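Side-chain contacts in peptidoglycan glycosyltransferase (Burkholderia ambifaria, PDB 5UY7), which is a penicillin-binding protein with a mixed helix-and-sheet domain of the beta-lactamase clan: residues 224-229 with 392-397; 454-459 with 523-528. All coordinates share one frame; numbering follows the deposited sequence. Where two conformers were deposited one is given.

How the contacts relate
Both contacts involve a helix that packs on the antiparallel sheet, the two helices on different faces; contact 1 meets a strand, contact 2 a loop. Contact 1 is deep in the core: helix 390-401 lies on the strand 222-229, and methionine, valine and alanine meet there without a polar bond. Contact 2, toward the periphery, joins the end of helix 509-526 to the loop that leads into the outer strand 459-466; an aromatic ring and a methionine form its buried part, and an arginine at its margin adds a water bridge. The centres of the two contacts are about 17 Å apart, and they do not touch. The 392-397 segment of contact 1 precedes both segments of contact 2 in the chain, as does 224-229.

Contact 1 (224-229 with 392-397); sequences AAMVVD and QLARAY
Helix-on-sheet packing joins helix 390-401 to strand 222-229, with the methyl group of Ala394 set against Met226 and Val228. The thioether chain of Met226 runs alongside this methyl: SD lies 3.8 Å from Ala394 CB, and CG and CE, the atoms before and after it, lie at nearly the same range. The first torsion (chi1 66°) puts CG between the backbone N and the carbonyl carbon, and an extended chi2 carries the chain on to the sulfur. It then bends at the last torsion (chi3 -81°), which carries Met226 CE round toward Val228, 3.6 Å from Val228 CG2. Val228, two residues on and on the same face of the strand, gives a looser contact from CG2 to Ala394 CB at 4.4 Å. The small alanine lets the helix come near, Val228 CA and Ala394 CA being 7.5 Å apart. The arrangement belongs to the layered core of the beta-lactamase clan, in which helices cover both faces of an antiparallel sheet; here Ala394 also touches Ala495 of the adjoining strand 492-499, while Val227 points to the other face. On the same helix Tyr397 OH bonds to Ile271 O and Leu393 packs on Ile271, beside helix 273-282, within a stretch that resembles the SxxK motif of the family.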
ATOM      1  N   ALA A 224      11.334  -5.362  -7.072  1.00 18.15           N
ATOM      2  CA  ALA A 224      10.442  -4.659  -7.981  1.00 17.34           C
ATOM      3  C   ALA A 224      10.174  -3.269  -7.429  1.00 16.92           C
ATOM      4  O   ALA A 224      10.111  -3.072  -6.215  1.00 19.92           O
ATOM      5  CB  ALA A 224       9.123  -5.408  -8.164  1.00 20.21           C
ATOM      6  N   ALA A 225      10.023  -2.302  -8.332  1.00 17.12           N
ATOM      7  CA  ALA A 225       9.659  -0.954  -7.908  1.00 15.85           C
ATOM      8  C   ALA A 225       8.849  -0.282  -8.998  1.00 16.93           C
ATOM      9  O   ALA A 225       9.147  -0.441 -10.184  1.00 17.46           O
ATOM     10  CB  ALA A 225      10.901  -0.113  -7.606  1.00 16.20           C
ATOM     11  N   MET A 226       7.831   0.488  -8.606  1.00 14.60           N
ATOM     12  CA  MET A 226       7.164   1.296  -9.608  1.00 16.27           C
ATOM     13  C   MET A 226       6.753   2.620  -8.990  1.00 17.50           C
ATOM     14  O   MET A 226       6.568   2.737  -7.774  1.00 17.12           O
ATOM     15  CB  MET A 226       5.964   0.582 -10.263  1.00 22.17           C
ATOM     16  CG  MET A 226       4.774   0.281  -9.399  1.00 25.59           C
ATOM     17  SD  MET A 226       3.515  -0.634 -10.345  1.00 21.43           S
ATOM     18  CE  MET A 226       2.669   0.655 -11.239  1.00 25.11           C
ATOM     19  N   VAL A 227       6.663   3.625  -9.849  1.00 14.74           N
ATOM     20  CA  VAL A 227       6.316   4.985  -9.460  1.00 14.04           C
ATOM     21  C   VAL A 227       5.173   5.430 -10.355  1.00 16.56           C
ATOM     22  O   VAL A 227       5.253   5.289 -11.582  1.00 17.17           O
ATOM     23  CB  VAL A 227       7.518   5.938  -9.595  1.00 14.96           C
ATOM     24  CG1 VAL A 227       7.134   7.354  -9.135  1.00 14.35           C
ATOM     25  CG2 VAL A 227       8.704   5.435  -8.783  1.00 16.00           C
ATOM     26  N   VAL A 228       4.097   5.928  -9.746  1.00 13.14           N
ATOM     27  CA  VAL A 228       2.901   6.340 -10.472  1.00 13.48           C
ATOM     28  C   VAL A 228       2.657   7.822 -10.217  1.00 16.10           C
ATOM     29  O   VAL A 228       2.690   8.275  -9.067  1.00 16.15           O
ATOM     30  CB  VAL A 228       1.668   5.523 -10.039  1.00 14.58           C
ATOM     31  CG1 VAL A 228       0.440   5.983 -10.826  1.00 17.65           C
ATOM     32  CG2 VAL A 228       1.910   4.023 -10.253  1.00 16.32           C
ATOM     33  N   ASP A 229       2.379   8.567 -11.283  1.00 14.31           N
ATOM     34  CA  ASP A 229       1.938   9.953 -11.147  1.00 15.05           C
ATOM     35  C   ASP A 229       0.489   9.993 -10.663  1.00 17.24           C
ATOM     36  O   ASP A 229      -0.414   9.493 -11.341  1.00 19.76           O
ATOM     37  CB  ASP A 229       2.085  10.673 -12.489  1.00 16.18           C
ATOM     38  CG  ASP A 229       1.636  12.123 -12.429  1.00 24.91           C
ATOM     39  OD1 ASP A 229       2.222  12.900 -11.659  1.00 27.04           O
ATOM     40  OD2 ASP A 229       0.701  12.497 -13.163  1.00 31.35           O
ATOM     41  N   GLN A 392      -1.164  -4.096  -8.664  1.00 19.13           N
ATOM     42  CA  GLN A 392      -2.492  -3.856  -8.111  1.00 17.21           C
ATOM     43  C   GLN A 392      -2.433  -2.991  -6.857  1.00 17.26           C
ATOM     44  O   GLN A 392      -3.301  -2.136  -6.648  1.00 17.42           O
ATOM     45  CB  GLN A 392      -3.181  -5.181  -7.799  1.00 19.66           C
ATOM     46  CG  GLN A 392      -3.745  -5.874  -9.020  1.00 20.13           C
ATOM     47  CD  GLN A 392      -4.289  -7.246  -8.676  1.00 20.63           C
ATOM     48  OE1 GLN A 392      -3.793  -7.895  -7.757  1.00 21.31           O
ATOM     49  NE2 GLN A 392      -5.316  -7.687  -9.398  1.00 22.26           N
ATOM     50  N   LEU A 393      -1.434  -3.208  -6.000  1.00 17.98           N
ATOM     51  CA  LEU A 393      -1.322  -2.402  -4.785  1.00 16.13           C
ATOM     52  C   LEU A 393      -0.969  -0.956  -5.106  1.00 17.34           C
ATOM     53  O   LEU A 393      -1.515  -0.025  -4.498  1.00 16.53           O
ATOM     54  CB  LEU A 393      -0.270  -3.003  -3.851  1.00 16.90           C
ATOM     55  CG  LEU A 393      -0.654  -4.329  -3.185  1.00 16.40           C
ATOM     56  CD1 LEU A 393       0.542  -4.855  -2.392  1.00 19.95           C
ATOM     57  CD2 LEU A 393      -1.878  -4.151  -2.281  1.00 16.10           C
ATOM     58  N   ALA A 394      -0.043  -0.744  -6.040  1.00 15.18           N
ATOM     59  CA  ALA A 394       0.301   0.620  -6.425  1.00 13.92           C
ATOM     60  C   ALA A 394      -0.931   1.356  -6.935  1.00 18.21           C
ATOM     61  O   ALA A 394      -1.206   2.489  -6.520  1.00 15.98           O
ATOM     62  CB  ALA A 394       1.406   0.616  -7.482  1.00 14.97           C
ATOM     63  N   ARG A 395      -1.713   0.704  -7.802  1.00 18.36           N
ATOM     64  CA  ARG A 395      -2.931   1.325  -8.317  0.52 16.16           C
ATOM     65  C   ARG A 395      -3.928   1.593  -7.198  1.00 17.26           C
ATOM     66  O   ARG A 395      -4.521   2.680  -7.126  1.00 17.24           O
ATOM     67  CB  ARG A 395      -3.552   0.434  -9.395  0.52 19.89           C
ATOM     68  CG  ARG A 395      -4.892   0.931  -9.913  0.52 22.55           C
ATOM     69  CD  ARG A 395      -5.434   0.026 -11.017  0.52 25.78           C
ATOM     70  NE  ARG A 395      -5.542  -1.365 -10.582  0.52 24.99           N
ATOM     71  CZ  ARG A 395      -5.867  -2.378 -11.379  0.52 34.33           C
ATOM     72  NH1 ARG A 395      -6.120  -2.165 -12.665  0.52 33.31           N
ATOM     73  NH2 ARG A 395      -5.938  -3.607 -10.890  0.52 41.14           N
ATOM     74  N   ALA A 396      -4.124   0.612  -6.312  1.00 15.33           N
ATOM     75  CA  ALA A 396      -5.057   0.800  -5.202  1.00 16.42           C
ATOM     76  C   ALA A 396      -4.681   2.006  -4.347  1.00 17.65           C
ATOM     77  O   ALA A 396      -5.559   2.770  -3.924  1.00 15.97           O
ATOM     78  CB  ALA A 396      -5.121  -0.470  -4.349  1.00 16.00           C
ATOM     79  N   TYR A 397      -3.381   2.217  -4.096  1.00 14.29           N
ATOM     80  CA  TYR A 397      -2.992   3.342  -3.245  1.00 13.56           C
ATOM     81  C   TYR A 397      -3.233   4.690  -3.920  1.00 15.23           C
ATOM     82  O   TYR A 397      -3.305   5.709  -3.223  1.00 13.72           O
ATOM     83  CB  TYR A 397      -1.529   3.198  -2.787  1.00 14.08           C
ATOM     84  CG  TYR A 397      -1.431   2.515  -1.430  1.00 11.94           C
ATOM     85  CD1 TYR A 397      -1.725   1.159  -1.291  1.00 12.92           C
ATOM     86  CD2 TYR A 397      -1.090   3.232  -0.286  1.00 18.08           C
ATOM     87  CE1 TYR A 397      -1.681   0.533  -0.047  1.00 15.45           C
ATOM     88  CE2 TYR A 397      -1.030   2.611   0.958  1.00 18.24           C
ATOM     89  CZ  TYR A 397      -1.321   1.260   1.067  1.00 17.86           C
ATOM     90  OH  TYR A 397      -1.273   0.659   2.313  1.00 18.43           O
TER

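Contact 2 (454-459 with 523-528); sequences PGYRVG and TMRALN
Tyr456 lays one face of its ring on the side chain of Met524, and this buried pair makes most of the contact. The CH-pi part comes from Met524 CB, which is 3.8 Å from the centroid of the Tyr456 ring, over the face but offset toward the rim at CZ. Beyond CB the methionine bends at chi2 (-77°) and runs back across the same face, toward CD1, opposite in direction to the tyrosine; its SD is 4.7 Å from the Tyr456 ring centroid in an oblique Met-aromatic contact, 31° off the normal. Hydrogen bonds hold the polar ends. Tyr456 OH is bonded to Val529 O, the carbonyl of the residue whose N closes the Schellman motif on Met524 O, with Asn528 at positive phi. At the margin, Arg525 NH1 lies near the edge of the tyrosine ring, and a water accepts from Arg525 NH1 (2.9 Å) and donates to Pro454 O (2.7 Å). Charge pairing ties the same guanidinium to Asp522 through NH2. Around the pair, Met524 also packs on Ala485 of strand 477-485 and Ile492 of strand 492-499, while Thr523 and Ala526 face helix 201-217.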
ATOM      1  N   PRO A 454      13.807  12.319   4.649  1.00 19.97           N
ATOM      2  CA  PRO A 454      14.258  13.613   5.179  1.00 20.86           C
ATOM      3  C   PRO A 454      13.844  14.761   4.268  1.00 19.65           C
ATOM      4  O   PRO A 454      14.087  14.739   3.054  1.00 22.66           O
ATOM      5  CB  PRO A 454      15.781  13.452   5.240  1.00 25.02           C
ATOM      6  CG  PRO A 454      15.979  11.958   5.409  1.00 26.70           C
ATOM      7  CD  PRO A 454      14.892  11.324   4.584  1.00 22.44           C
ATOM      8  N   GLY A 455      13.177  15.754   4.861  1.00 20.52           N
ATOM      9  CA  GLY A 455      12.749  16.934   4.140  1.00 22.26           C
ATOM     10  C   GLY A 455      11.336  16.894   3.588  1.00 20.01           C
ATOM     11  O   GLY A 455      10.848  17.932   3.122  1.00 19.56           O
ATOM     12  N   TYR A 456      10.669  15.745   3.611  1.00 17.17           N
ATOM     13  CA  TYR A 456       9.358  15.625   2.978  1.00 17.81           C
ATOM     14  C   TYR A 456       8.396  14.874   3.876  1.00 19.02           C
ATOM     15  O   TYR A 456       8.735  13.814   4.408  1.00 21.29           O
ATOM     16  CB  TYR A 456       9.459  14.893   1.635  1.00 16.52           C
ATOM     17  CG  TYR A 456      10.242  15.661   0.612  1.00 17.72           C
ATOM     18  CD1 TYR A 456       9.623  16.619  -0.181  1.00 21.00           C
ATOM     19  CD2 TYR A 456      11.608  15.457   0.454  1.00 18.95           C
ATOM     20  CE1 TYR A 456      10.329  17.332  -1.110  1.00 17.68           C
ATOM     21  CE2 TYR A 456      12.337  16.179  -0.479  1.00 22.13           C
ATOM     22  CZ  TYR A 456      11.687  17.113  -1.262  1.00 23.61           C
ATOM     23  OH  TYR A 456      12.394  17.830  -2.197  1.00 26.84           O
ATOM     24  N   ARG A 457       7.181  15.398   3.998  1.00 15.49           N
ATOM     25  CA  ARG A 457       6.106  14.617   4.589  1.00 13.87           C
ATOM     26  C   ARG A 457       5.700  13.500   3.644  1.00 13.99           C
ATOM     27  O   ARG A 457       5.353  13.763   2.489  1.00 16.53           O
ATOM     28  CB  ARG A 457       4.911  15.515   4.882  1.00 14.37           C
ATOM     29  CG  ARG A 457       5.219  16.554   5.951  1.00 17.55           C
ATOM     30  CD  ARG A 457       4.110  17.578   6.038  1.00 19.06           C
ATOM     31  NE  ARG A 457       2.807  16.947   6.241  1.00 16.39           N
ATOM     32  CZ  ARG A 457       1.662  17.621   6.214  1.00 14.48           C
ATOM     33  NH1 ARG A 457       1.667  18.929   6.005  1.00 19.21           N
ATOM     34  NH2 ARG A 457       0.506  16.974   6.384  1.00 17.85           N
ATOM     35  N   VAL A 458       5.738  12.257   4.133  1.00 13.13           N
ATOM     36  CA  VAL A 458       5.355  11.086   3.350  1.00 13.12           C
ATOM     37  C   VAL A 458       4.521  10.167   4.232  1.00 14.20           C
ATOM     38  O   VAL A 458       4.430  10.344   5.447  1.00 16.12           O
ATOM     39  CB  VAL A 458       6.571  10.321   2.783  1.00 17.25           C
ATOM     40  CG1 VAL A 458       7.485  11.256   1.984  1.00 16.90           C
ATOM     41  CG2 VAL A 458       7.325   9.604   3.911  1.00 16.42           C
ATOM     42  N   GLY A 459       3.910   9.164   3.605  1.00 14.69           N
ATOM     43  CA  GLY A 459       3.215   8.147   4.375  1.00 13.35           C
ATOM     44  C   GLY A 459       3.043   6.909   3.530  1.00 14.26           C
ATOM     45  O   GLY A 459       3.086   6.966   2.297  1.00 15.87           O
ATOM     46  N   THR A 523      13.054  11.056  -6.226  1.00 16.09           N
ATOM     47  CA  THR A 523      12.090  11.523  -7.219  1.00 15.51           C
ATOM     48  C   THR A 523      11.590  12.923  -6.890  1.00 14.11           C
ATOM     49  O   THR A 523      11.509  13.772  -7.786  1.00 16.69           O
ATOM     50  CB  THR A 523      10.922  10.536  -7.327  1.00 14.86           C
ATOM     51  OG1 THR A 523      11.428   9.267  -7.751  1.00 16.10           O
ATOM     52  CG2 THR A 523       9.891  11.026  -8.344  1.00 17.64           C
ATOM     53  N   MET A 524      11.246  13.189  -5.620  1.00 15.15           N
ATOM     54  CA  MET A 524      10.906  14.556  -5.218  1.00 18.64           C
ATOM     55  C   MET A 524      11.985  15.543  -5.643  1.00 16.86           C
ATOM     56  O   MET A 524      11.690  16.597  -6.221  1.00 17.89           O
ATOM     57  CB  MET A 524      10.718  14.654  -3.702  1.00 21.75           C
ATOM     58  CG  MET A 524       9.639  13.813  -3.095  1.00 26.70           C
ATOM     59  SD  MET A 524       8.004  14.485  -3.356  1.00 26.15           S
ATOM     60  CE  MET A 524       7.540  13.605  -4.854  1.00 29.52           C
ATOM     61  N   ARG A 525      13.246  15.240  -5.327  1.00 15.20           N
ATOM     62  CA  ARG A 525      14.316  16.166  -5.667  1.00 16.18           C
ATOM     63  C   ARG A 525      14.417  16.353  -7.175  1.00 18.64           C
ATOM     64  O   ARG A 525      14.586  17.478  -7.654  1.00 20.27           O
ATOM     65  CB  ARG A 525      15.651  15.679  -5.093  1.00 19.11           C
ATOM     66  CG  ARG A 525      15.801  15.928  -3.593  1.00 25.98           C
ATOM     67  CD  ARG A 525      17.182  15.470  -3.094  1.00 24.73           C
ATOM     68  NE  ARG A 525      17.244  14.016  -2.954  1.00 24.94           N
ATOM     69  CZ  ARG A 525      16.707  13.356  -1.937  1.00 24.78           C
ATOM     70  NH1 ARG A 525      16.082  14.025  -0.981  1.00 24.79           N
ATOM     71  NH2 ARG A 525      16.792  12.034  -1.872  1.00 29.22           N
ATOM     72  N   ALA A 526      14.304  15.263  -7.940  1.00 17.54           N
ATOM     73  CA  ALA A 526      14.469  15.369  -9.385  1.00 17.81           C
ATOM     74  C   ALA A 526      13.354  16.189 -10.016  1.00 18.33           C
ATOM     75  O   ALA A 526      13.570  16.840 -11.051  1.00 20.60           O
ATOM     76  CB  ALA A 526      14.530  13.976 -10.010  1.00 18.74           C
ATOM     77  N   LEU A 527      12.176  16.190  -9.403  1.00 16.52           N
ATOM     78  CA  LEU A 527      11.017  16.936  -9.882  1.00 17.44           C
ATOM     79  C   LEU A 527      10.919  18.334  -9.293  1.00 18.19           C
ATOM     80  O   LEU A 527       9.915  19.015  -9.525  1.00 21.35           O
ATOM     81  CB  LEU A 527       9.735  16.169  -9.567  1.00 18.12           C
ATOM     82  CG  LEU A 527       9.641  14.825 -10.282  1.00 20.43           C
ATOM     83  CD1 LEU A 527       8.360  14.121  -9.889  1.00 20.18           C
ATOM     84  CD2 LEU A 527       9.734  15.005 -11.797  1.00 28.60           C
ATOM     85  N   ASN A 528      11.932  18.772  -8.542  1.00 16.77           N
ATOM     86  CA  ASN A 528      11.962  20.105  -7.931  1.00 17.21           C
ATOM     87  C   ASN A 528      10.817  20.322  -6.952  1.00 21.33           C
ATOM     88  O   ASN A 528      10.369  21.456  -6.763  1.00 24.26           O
ATOM     89  CB  ASN A 528      11.954  21.215  -8.988  1.00 18.28           C
ATOM     90  CG  ASN A 528      13.139  21.143  -9.916  1.00 20.25           C
ATOM     91  OD1 ASN A 528      14.275  20.908  -9.490  1.00 22.79           O
ATOM     92  ND2 ASN A 528      12.893  21.387 -11.203  1.00 25.29           N
TER
HETATM   93  O   HOH W   1      15.409  12.888   1.552  1.00 30.18           O